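Local coordinates for protein DNA polymerase sliding clamp 3 (Sulfolobus tokodaii, PDB 3AIZ) that forms part of a ring around DNA that tethers the polymerase catalytic subunit and other proteins to it during high-speed replication, at residues D28-I36 / D48-Y59; R37-F46 / S117-N125. All blocks are in the same frame, centred on the assembly; numbering follows the deposited sequence.

Contact 1: D28-I36 / D48-Y59; sequences DFTSDGLKI and DILIPAGYFEEY
Leu-34 and Ile-36 pair with Ile-51 and Ile-49 in an antiparallel beta hairpin of strands 33-39 and 45-52, in the long antiparallel sheet of the PCNA fold that runs from the N-terminal into the C-terminal half. Leu-34 and Ile-51 form one hydrogen-bonded pair, Ile-36 and Ile-49 the next; Ile-51 N to Leu-34 O is 2.8 Å. These four side chains share one face of the sheet. Ile-36 and Ile-49 meet CB to CB at 4.0 Å and rest on Phe-15 and Leu-18 of helix 8-18, while CB of Leu-34 meets the edge of the Phe-56 ring at CZ. Leu-34 CD1 also covers a face of the Phe-29 ring, 3.7 Å above its centre. On the other face of the sheet, Lys-35 and Leu-50 lie side by side, CG to CD1 3.7 Å.

Past the hairpin, the 3-10 turn 53-55 leads back to Tyr-59, whose hydroxyl end reaches into the turn 30-33. The tyrosine CG is anti to the backbone N (chi1 -166°), which sets one face of the ring against Ala-53 CB, offset toward the rim, and Ala-53 N donates to Asp-32 O at 3.1 Å. The turn is also held internally: Gly-33 O accepts from both N and OG1 of Thr-30. The Tyr-59 OH donates to Thr-30 O at 2.7 Å, lying in the carbonyl plane with a C=O...O angle of 146°.

Contact 2: R37-F46 / S117-N125; sequences RGIDPSRVTF and SEIETPNLN. With SO4 (sulfate ion), chain H.
The Phe-46 ring has Pro-122 on one face and Ile-119 at its edge. Pro-122 CD stands 3.4 Å from the centroid of the Phe-46 ring and only 3° off the ring normal, a CH-pi contact in which the proline crosses the phenylalanine at about a right angle. In the plane of the same ring, Ile-119 CG2 comes 3.5 Å from Phe-46 CE2. The Arg-37 guanidinium has the carbonyl O of Ile-119 at its edge, but Thr-121 OG1, 3.2 Å from NH1 of Arg-37, is badly angled for a hydrogen bond. The arginine CG, anti to the backbone N (chi1 176°), lies alongside Ile-119 CB, 3.8 Å away, as the two side chains run past each other in opposite directions. Ile-39 CG2 adds a last apolar touch on Ile-119.

Beyond the strand ends, the type I turn from Asp-40 to Arg-43 is braced by Thr-45 N donating to Asp-40 OD1 on its syn side (2.9 Å), though 28° out of the carboxylate plane. N and OG of Ser-42 both donate to O3 of a sulfate, OG at 2.8 Å; this ion, probably from the crystallisation liquor, is also bonded by Tyr-201.

Segment 117-125 belongs to the interdomain connector of PCNA. It meets the hairpin mainly through apolar and CH-pi contacts, while the Arg-37 guanidinium is salt-bridged to Asp-48 of its own hairpin.

From the N terminus the chain runs through 28-36, straight into 37-46, then 48-59 and, much later, 117-125, so the segments alternate and the two contacts cross. Contact 1 closes the short hairpin connection from Arg-37 to Ile-47; contact 2 closes a loop of 70 residues that carries the later part of the N-terminal domain, from strand 45-52 to strand 106-111. Both use strands 33-39 and 45-52, their centres about 20 Å apart, and Arg-37 of contact 2 is salt-bridged to Asp-48 of contact 1. Contact 1 also brings strand 58-60, the edge of a second sheet, against the turn between strands 24-29 and 33-39; contact 2 fastens the connector to the hairpin's end.

Contact 1: D28-I36 / D48-Y59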
loop_
_atom_site.group_PDB
_atom_site.type_symbol
_atom_site.label_atom_id
_atom_site.label_comp_id
_atom_site.label_asym_id
_atom_site.label_seq_id
_atom_site.Cartn_x
_atom_site.Cartn_y
_atom_site.Cartn_z
ATOM N N ASP C 28 26.513 -21.617 31.048
ATOM C CA ASP C 28 27.644 -22.234 31.730
ATOM C C ASP C 28 28.816 -21.264 31.831
ATOM O O ASP C 28 29.633 -21.167 30.917
ATOM C CB ASP C 28 28.070 -23.508 30.998
ATOM C CG ASP C 28 29.235 -24.208 31.670
ATOM O OD1 ASP C 28 29.627 -23.790 32.779
ATOM O OD2 ASP C 28 29.758 -25.180 31.085
ATOM N N PHE C 29 28.892 -20.549 32.949
ATOM C CA PHE C 29 29.962 -19.582 33.169
ATOM C C PHE C 29 31.242 -20.258 33.649
ATOM O O PHE C 29 31.271 -20.869 34.717
ATOM C CB PHE C 29 29.521 -18.513 34.172
ATOM C CG PHE C 29 28.357 -17.689 33.704
ATOM C CD1 PHE C 29 27.059 -18.087 33.971
ATOM C CD2 PHE C 29 28.562 -16.519 32.993
ATOM C CE1 PHE C 29 25.985 -17.332 33.541
ATOM C CE2 PHE C 29 27.494 -15.759 32.559
ATOM C CZ PHE C 29 26.203 -16.167 32.833
ATOM N N THR C 30 32.299 -20.147 32.852
ATOM C CA THR C 30 33.589 -20.726 33.204
ATOM C C THR C 30 34.667 -19.650 33.250
ATOM O O THR C 30 34.422 -18.497 32.893
ATOM C CB THR C 30 34.013 -21.817 32.204
ATOM O OG1 THR C 30 34.240 -21.230 30.917
ATOM C CG2 THR C 30 32.934 -22.885 32.090
ATOM N N SER C 31 35.860 -20.032 33.693
ATOM C CA SER C 31 36.977 -19.099 33.777
ATOM C C SER C 31 37.296 -18.490 32.414
ATOM O O SER C 31 37.658 -17.317 32.319
ATOM C CB SER C 31 38.215 -19.795 34.347
ATOM O OG SER C 31 38.598 -20.897 33.541
ATOM N N ASP C 32 37.156 -19.292 31.363
ATOM C CA ASP C 32 37.458 -18.843 30.007
ATOM C C ASP C 32 36.382 -17.907 29.461
ATOM O O ASP C 32 36.685 -16.944 28.756
ATOM C CB ASP C 32 37.641 -20.041 29.072
ATOM C CG ASP C 32 38.851 -20.882 29.431
ATOM O OD1 ASP C 32 39.669 -20.430 30.261
ATOM O OD2 ASP C 32 38.987 -21.997 28.880
ATOM N N GLY C 33 35.126 -18.195 29.787
ATOM C CA GLY C 33 34.019 -17.378 29.329
ATOM C C GLY C 33 32.686 -18.095 29.417
ATOM O O GLY C 33 32.596 -19.194 29.964
ATOM N N LEU C 34 31.648 -17.469 28.873
ATOM C CA LEU C 34 30.307 -18.040 28.898
ATOM C C LEU C 34 30.111 -19.065 27.789
ATOM O O LEU C 34 30.106 -18.723 26.607
ATOM C CB LEU C 34 29.254 -16.937 28.775
ATOM C CG LEU C 34 27.802 -17.399 28.644
ATOM C CD1 LEU C 34 27.413 -18.307 29.801
ATOM C CD2 LEU C 34 26.865 -16.203 28.559
ATOM N N LYS C 35 29.949 -20.326 28.177
ATOM C CA LYS C 35 29.682 -21.390 27.218
ATOM C C LYS C 35 28.204 -21.754 27.225
ATOM O O LYS C 35 27.619 -21.997 28.279
ATOM C CB LYS C 35 30.533 -22.624 27.522
ATOM C CG LYS C 35 32.029 -22.391 27.379
ATOM C CD LYS C 35 32.820 -23.650 27.692
ATOM C CE LYS C 35 34.314 -23.405 27.565
ATOM N NZ LYS C 35 35.100 -24.648 27.800
ATOM N N ILE C 36 27.603 -21.774 26.043
ATOM C CA ILE C 36 26.205 -22.148 25.900
ATOM C C ILE C 36 26.097 -23.257 24.870
ATOM O O ILE C 36 26.663 -23.163 23.784
ATOM C CB ILE C 36 25.338 -20.958 25.454
ATOM C CG1 ILE C 36 25.488 -19.792 26.431
ATOM C CG2 ILE C 36 23.881 -21.379 25.338
ATOM C CD1 ILE C 36 24.791 -18.534 25.979
ATOM N N ASP C 48 26.650 -24.777 19.537
ATOM C CA ASP C 48 27.798 -24.615 20.418
ATOM C C ASP C 48 28.275 -23.167 20.418
ATOM O O ASP C 48 28.885 -22.703 19.454
ATOM C CB ASP C 48 28.931 -25.545 19.989
ATOM C CG ASP C 48 30.103 -25.508 20.945
ATOM O OD1 ASP C 48 29.870 -25.414 22.168
ATOM O OD2 ASP C 48 31.258 -25.577 20.472
ATOM N N ILE C 49 27.996 -22.457 21.506
ATOM C CA ILE C 49 28.340 -21.044 21.608
ATOM C C ILE C 49 29.423 -20.789 22.650
ATOM O O ILE C 49 29.414 -21.381 23.730
ATOM C CB ILE C 49 27.105 -20.192 21.955
ATOM C CG1 ILE C 49 26.017 -20.376 20.895
ATOM C CG2 ILE C 49 27.489 -18.725 22.082
ATOM C CD1 ILE C 49 24.727 -19.647 21.208
ATOM N N LEU C 50 30.359 -19.909 22.314
ATOM C CA LEU C 50 31.393 -19.492 23.251
ATOM C C LEU C 50 31.514 -17.975 23.273
ATOM O O LEU C 50 31.864 -17.354 22.269
ATOM C CB LEU C 50 32.741 -20.112 22.890
ATOM C CG LEU C 50 33.929 -19.604 23.712
ATOM C CD1 LEU C 50 33.716 -19.870 25.196
ATOM C CD2 LEU C 50 35.229 -20.233 23.234
ATOM N N ILE C 51 31.215 -17.384 24.423
ATOM C CA ILE C 51 31.333 -15.946 24.602
ATOM C C ILE C 51 32.434 -15.656 25.614
ATOM O O ILE C 51 32.187 -15.630 26.818
ATOM C CB ILE C 51 30.009 -15.332 25.084
ATOM C CG1 ILE C 51 28.860 -15.769 24.171
ATOM C CG2 ILE C 51 30.111 -13.820 25.135
ATOM C CD1 ILE C 51 27.507 -15.251 24.598
ATOM N N PRO C 52 33.662 -15.446 25.119
ATOM C CA PRO C 52 34.859 -15.250 25.944
ATOM C C PRO C 52 34.708 -14.102 26.935
ATOM O O PRO C 52 33.876 -13.216 26.736
ATOM C CB PRO C 52 35.942 -14.914 24.914
ATOM C CG PRO C 52 35.459 -15.527 23.647
ATOM C CD PRO C 52 33.969 -15.387 23.681
ATOM N N ALA C 53 35.513 -14.124 27.992
ATOM C CA ALA C 53 35.475 -13.086 29.013
ATOM C C ALA C 53 35.682 -11.700 28.412
ATOM O O ALA C 53 35.059 -10.729 28.839
ATOM C CB ALA C 53 36.518 -13.364 30.083
ATOM N N GLY C 54 36.556 -11.617 27.414
ATOM C CA GLY C 54 36.882 -10.353 26.781
ATOM C C GLY C 54 35.696 -9.691 26.105
ATOM O O GLY C 54 35.684 -8.475 25.911
ATOM N N TYR C 55 34.702 -10.492 25.739
ATOM C CA TYR C 55 33.491 -9.976 25.109
ATOM C C TYR C 55 32.774 -9.015 26.048
ATOM O O TYR C 55 32.159 -8.043 25.611
ATOM C CB TYR C 55 32.560 -11.128 24.725
ATOM C CG TYR C 55 31.238 -10.694 24.131
ATOM C CD1 TYR C 55 31.079 -10.572 22.757
ATOM C CD2 TYR C 55 30.146 -10.415 24.943
ATOM C CE1 TYR C 55 29.874 -10.180 22.209
ATOM C CE2 TYR C 55 28.936 -10.023 24.404
ATOM C CZ TYR C 55 28.806 -9.906 23.036
ATOM O OH TYR C 55 27.604 -9.516 22.494
ATOM N N PHE C 56 32.862 -9.297 27.344
ATOM C CA PHE C 56 32.207 -8.483 28.355
ATOM C C PHE C 56 33.124 -7.365 28.832
ATOM O O PHE C 56 34.348 -7.483 28.765
ATOM C CB PHE C 56 31.801 -9.349 29.550
ATOM C CG PHE C 56 31.030 -10.580 29.173
ATOM C CD1 PHE C 56 29.678 -10.505 28.887
ATOM C CD2 PHE C 56 31.655 -11.812 29.113
ATOM C CE1 PHE C 56 28.964 -11.638 28.547
ATOM C CE2 PHE C 56 30.948 -12.948 28.772
ATOM C CZ PHE C 56 29.601 -12.860 28.488
ATOM N N GLU C 57 32.526 -6.280 29.314
ATOM C CA GLU C 57 33.292 -5.200 29.919
ATOM C C GLU C 57 33.787 -5.641 31.291
ATOM O O GLU C 57 34.900 -5.310 31.699
ATOM C CB GLU C 57 32.441 -3.936 30.048
ATOM C CG GLU C 57 33.176 -2.761 30.668
ATOM C CD GLU C 57 32.262 -1.586 30.955
ATOM O OE1 GLU C 57 31.045 -1.703 30.699
ATOM O OE2 GLU C 57 32.760 -0.547 31.440
ATOM N N GLU C 58 32.947 -6.392 31.997
ATOM C CA GLU C 58 33.307 -6.942 33.297
ATOM C C GLU C 58 32.949 -8.421 33.352
ATOM O O GLU C 58 31.831 -8.810 33.017
ATOM C CB GLU C 58 32.594 -6.191 34.423
ATOM C CG GLU C 58 32.976 -4.723 34.538
ATOM C CD GLU C 58 32.237 -4.012 35.658
ATOM O OE1 GLU C 58 31.465 -4.677 36.382
ATOM O OE2 GLU C 58 32.428 -2.787 35.814
ATOM N N TYR C 59 33.905 -9.244 33.774
ATOM C CA TYR C 59 33.688 -10.680 33.873
ATOM C C TYR C 59 34.310 -11.224 35.154
ATOM O O TYR C 59 35.532 -11.312 35.271
ATOM C CB TYR C 59 34.277 -11.395 32.655
ATOM C CG TYR C 59 33.818 -12.827 32.501
ATOM C CD1 TYR C 59 32.658 -13.132 31.800
ATOM C CD2 TYR C 59 34.541 -13.874 33.058
ATOM C CE1 TYR C 59 32.232 -14.438 31.658
ATOM C CE2 TYR C 59 34.122 -15.184 32.920
ATOM C CZ TYR C 59 32.967 -15.459 32.219
ATOM O OH TYR C 59 32.544 -16.761 32.078
#

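Contact 2: R37-F46 / S117-N125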
loop_
_atom_site.group_PDB
_atom_site.type_symbol
_atom_site.label_atom_id
_atom_site.label_comp_id
_atom_site.label_asym_id
_atom_site.label_seq_id
_atom_site.Cartn_x
_atom_site.Cartn_y
_atom_site.Cartn_z
ATOM N N ARG C 37 25.370 -24.311 25.217
ATOM C CA ARG C 37 25.288 -25.483 24.362
ATOM C C ARG C 37 23.911 -26.120 24.450
ATOM O O ARG C 37 23.429 -26.425 25.540
ATOM C CB ARG C 37 26.367 -26.490 24.762
ATOM C CG ARG C 37 26.317 -27.799 24.008
ATOM C CD ARG C 37 27.529 -28.652 24.336
ATOM N NE ARG C 37 28.776 -27.982 23.976
ATOM C CZ ARG C 37 29.977 -28.541 24.075
ATOM N NH1 ARG C 37 30.095 -29.783 24.523
ATOM N NH2 ARG C 37 31.060 -27.859 23.724
ATOM N N GLY C 38 23.279 -26.314 23.297
ATOM C CA GLY C 38 21.957 -26.910 23.247
ATOM C C GLY C 38 21.735 -27.738 21.999
ATOM O O GLY C 38 22.572 -27.755 21.096
ATOM N N ILE C 39 20.601 -28.427 21.948
ATOM C CA ILE C 39 20.251 -29.242 20.793
ATOM C C ILE C 39 18.735 -29.327 20.640
ATOM O O ILE C 39 18.026 -29.697 21.575
ATOM C CB ILE C 39 20.859 -30.657 20.897
ATOM C CG1 ILE C 39 20.516 -31.486 19.660
ATOM C CG2 ILE C 39 20.386 -31.356 22.163
ATOM C CD1 ILE C 39 21.086 -32.887 19.696
ATOM N N ASP C 40 18.241 -28.970 19.459
ATOM C CA ASP C 40 16.803 -28.945 19.208
ATOM C C ASP C 40 16.167 -30.325 19.381
ATOM O O ASP C 40 16.852 -31.343 19.295
ATOM C CB ASP C 40 16.504 -28.374 17.816
ATOM C CG ASP C 40 17.186 -29.146 16.704
ATOM O OD1 ASP C 40 17.856 -30.159 16.997
ATOM O OD2 ASP C 40 17.051 -28.738 15.532
ATOM N N PRO C 41 14.850 -30.355 19.638
ATOM C CA PRO C 41 14.117 -31.603 19.885
ATOM C C PRO C 41 14.298 -32.637 18.776
ATOM O O PRO C 41 14.366 -33.830 19.070
ATOM C CB PRO C 41 12.660 -31.141 19.948
ATOM C CG PRO C 41 12.738 -29.727 20.403
ATOM C CD PRO C 41 13.982 -29.171 19.772
ATOM N N SER C 42 14.373 -32.188 17.527
ATOM C CA SER C 42 14.541 -33.104 16.401
ATOM C C SER C 42 15.974 -33.618 16.320
ATOM O O SER C 42 16.278 -34.518 15.538
ATOM C CB SER C 42 14.163 -32.419 15.086
ATOM O OG SER C 42 15.124 -31.443 14.726
ATOM N N ARG C 43 16.849 -33.034 17.131
ATOM C CA ARG C 43 18.257 -33.416 17.166
ATOM C C ARG C 43 18.950 -33.151 15.835
ATOM O O ARG C 43 20.064 -33.618 15.599
ATOM C CB ARG C 43 18.411 -34.882 17.577
ATOM C CG ARG C 43 17.739 -35.212 18.900
ATOM C CD ARG C 43 18.152 -36.577 19.411
ATOM N NE ARG C 43 19.597 -36.669 19.601
ATOM C CZ ARG C 43 20.245 -36.170 20.649
ATOM N NH1 ARG C 43 19.578 -35.536 21.604
ATOM N NH2 ARG C 43 21.562 -36.302 20.739
ATOM N N VAL C 44 18.284 -32.392 14.971
ATOM C CA VAL C 44 18.853 -32.012 13.685
ATOM C C VAL C 44 19.917 -30.935 13.865
ATOM O O VAL C 44 20.940 -30.939 13.182
ATOM C CB VAL C 44 17.766 -31.500 12.716
ATOM C CG1 VAL C 44 18.400 -30.847 11.497
ATOM C CG2 VAL C 44 16.844 -32.634 12.298
ATOM N N THR C 45 19.672 -30.017 14.794
ATOM C CA THR C 45 20.582 -28.900 15.016
ATOM C C THR C 45 21.278 -28.975 16.370
ATOM O O THR C 45 20.630 -29.094 17.408
ATOM C CB THR C 45 19.853 -27.549 14.915
ATOM O OG1 THR C 45 19.211 -27.443 13.639
ATOM C CG2 THR C 45 20.836 -26.401 15.079
ATOM N N PHE C 46 22.605 -28.906 16.349
ATOM C CA PHE C 46 23.388 -28.823 17.572
ATOM C C PHE C 46 24.059 -27.463 17.644
ATOM O O PHE C 46 24.697 -27.027 16.687
ATOM C CB PHE C 46 24.439 -29.932 17.630
ATOM C CG PHE C 46 25.456 -29.740 18.717
ATOM C CD1 PHE C 46 26.718 -29.248 18.424
ATOM C CD2 PHE C 46 25.149 -30.041 20.033
ATOM C CE1 PHE C 46 27.655 -29.068 19.421
ATOM C CE2 PHE C 46 26.081 -29.861 21.033
ATOM C CZ PHE C 46 27.336 -29.374 20.727
ATOM N N SER C 117 19.850 -30.116 31.457
ATOM C CA SER C 117 20.448 -31.305 30.868
ATOM C C SER C 117 21.875 -31.033 30.411
ATOM O O SER C 117 22.240 -29.893 30.124
ATOM C CB SER C 117 19.614 -31.787 29.681
ATOM O OG SER C 117 18.294 -32.111 30.081
ATOM N N GLU C 118 22.679 -32.087 30.351
ATOM C CA GLU C 118 24.018 -31.995 29.788
ATOM C C GLU C 118 23.966 -32.413 28.325
ATOM O O GLU C 118 23.432 -33.473 27.993
ATOM C CB GLU C 118 24.992 -32.890 30.557
ATOM C CG GLU C 118 25.193 -32.490 32.010
ATOM C CD GLU C 118 26.141 -33.421 32.743
ATOM O OE1 GLU C 118 26.575 -34.426 32.138
ATOM O OE2 GLU C 118 26.453 -33.147 33.923
ATOM N N ILE C 119 24.511 -31.576 27.450
ATOM C CA ILE C 119 24.485 -31.861 26.022
ATOM C C ILE C 119 25.818 -32.430 25.546
ATOM O O ILE C 119 26.852 -31.765 25.614
ATOM C CB ILE C 119 24.122 -30.611 25.189
ATOM C CG1 ILE C 119 22.729 -30.097 25.561
ATOM C CG2 ILE C 119 24.173 -30.929 23.705
ATOM C CD1 ILE C 119 22.682 -29.297 26.846
ATOM N N GLU C 120 25.782 -33.669 25.069
ATOM C CA GLU C 120 26.976 -34.341 24.571
ATOM C C GLU C 120 27.277 -33.931 23.134
ATOM O O GLU C 120 26.369 -33.821 22.309
ATOM C CB GLU C 120 26.798 -35.860 24.655
ATOM C CG GLU C 120 27.937 -36.661 24.048
ATOM C CD GLU C 120 27.716 -38.158 24.159
ATOM O OE1 GLU C 120 26.872 -38.575 24.980
ATOM O OE2 GLU C 120 28.389 -38.915 23.426
ATOM N N THR C 121 28.554 -33.702 22.840
ATOM C CA THR C 121 28.981 -33.337 21.492
ATOM C C THR C 121 28.679 -34.452 20.495
ATOM O O THR C 121 29.131 -35.583 20.665
ATOM C CB THR C 121 30.482 -33.001 21.442
ATOM O OG1 THR C 121 30.726 -31.796 22.181
ATOM C CG2 THR C 121 30.938 -32.811 20.004
ATOM N N PRO C 122 27.906 -34.129 19.446
ATOM C CA PRO C 122 27.423 -35.101 18.459
ATOM C C PRO C 122 28.521 -35.631 17.542
ATOM O O PRO C 122 28.464 -36.791 17.132
ATOM C CB PRO C 122 26.410 -34.293 17.634
ATOM C CG PRO C 122 26.112 -33.071 18.450
ATOM C CD PRO C 122 27.374 -32.782 19.190
ATOM N N ASN C 123 29.502 -34.793 17.222
ATOM C CA ASN C 123 30.529 -35.161 16.252
ATOM C C ASN C 123 31.941 -35.188 16.828
ATOM O O ASN C 123 32.485 -34.153 17.216
ATOM C CB ASN C 123 30.475 -34.226 15.040
ATOM C CG ASN C 123 29.144 -34.290 14.316
ATOM O OD1 ASN C 123 28.820 -35.293 13.678
ATOM N ND2 ASN C 123 28.365 -33.218 14.411
ATOM N N LEU C 124 32.524 -36.383 16.872
ATOM C CA LEU C 124 33.891 -36.566 17.347
ATOM C C LEU C 124 34.868 -35.738 16.521
ATOM O O LEU C 124 35.572 -34.877 17.050
ATOM C CB LEU C 124 34.280 -38.045 17.289
ATOM C CG LEU C 124 33.471 -38.998 18.171
ATOM C CD1 LEU C 124 33.825 -40.446 17.870
ATOM C CD2 LEU C 124 33.696 -38.687 19.643
ATOM N N ASN C 125 34.908 -36.007 15.220
ATOM C CA ASN C 125 35.763 -35.256 14.309
ATOM C C ASN C 125 35.063 -34.979 12.985
ATOM O O ASN C 125 34.428 -35.866 12.411
ATOM C CB ASN C 125 37.076 -35.999 14.064
ATOM C CG ASN C 125 38.055 -35.191 13.234
ATOM O OD1 ASN C 125 37.913 -33.977 13.094
ATOM N ND2 ASN C 125 39.059 -35.864 12.682
HETATM S S SO4 H . 12.631 -28.952 15.895
HETATM O O1 SO4 H . 12.396 -29.228 14.479
HETATM O O2 SO4 H . 11.642 -29.667 16.699
HETATM O O3 SO4 H . 13.970 -29.400 16.264
HETATM O O4 SO4 H . 12.515 -27.516 16.140
#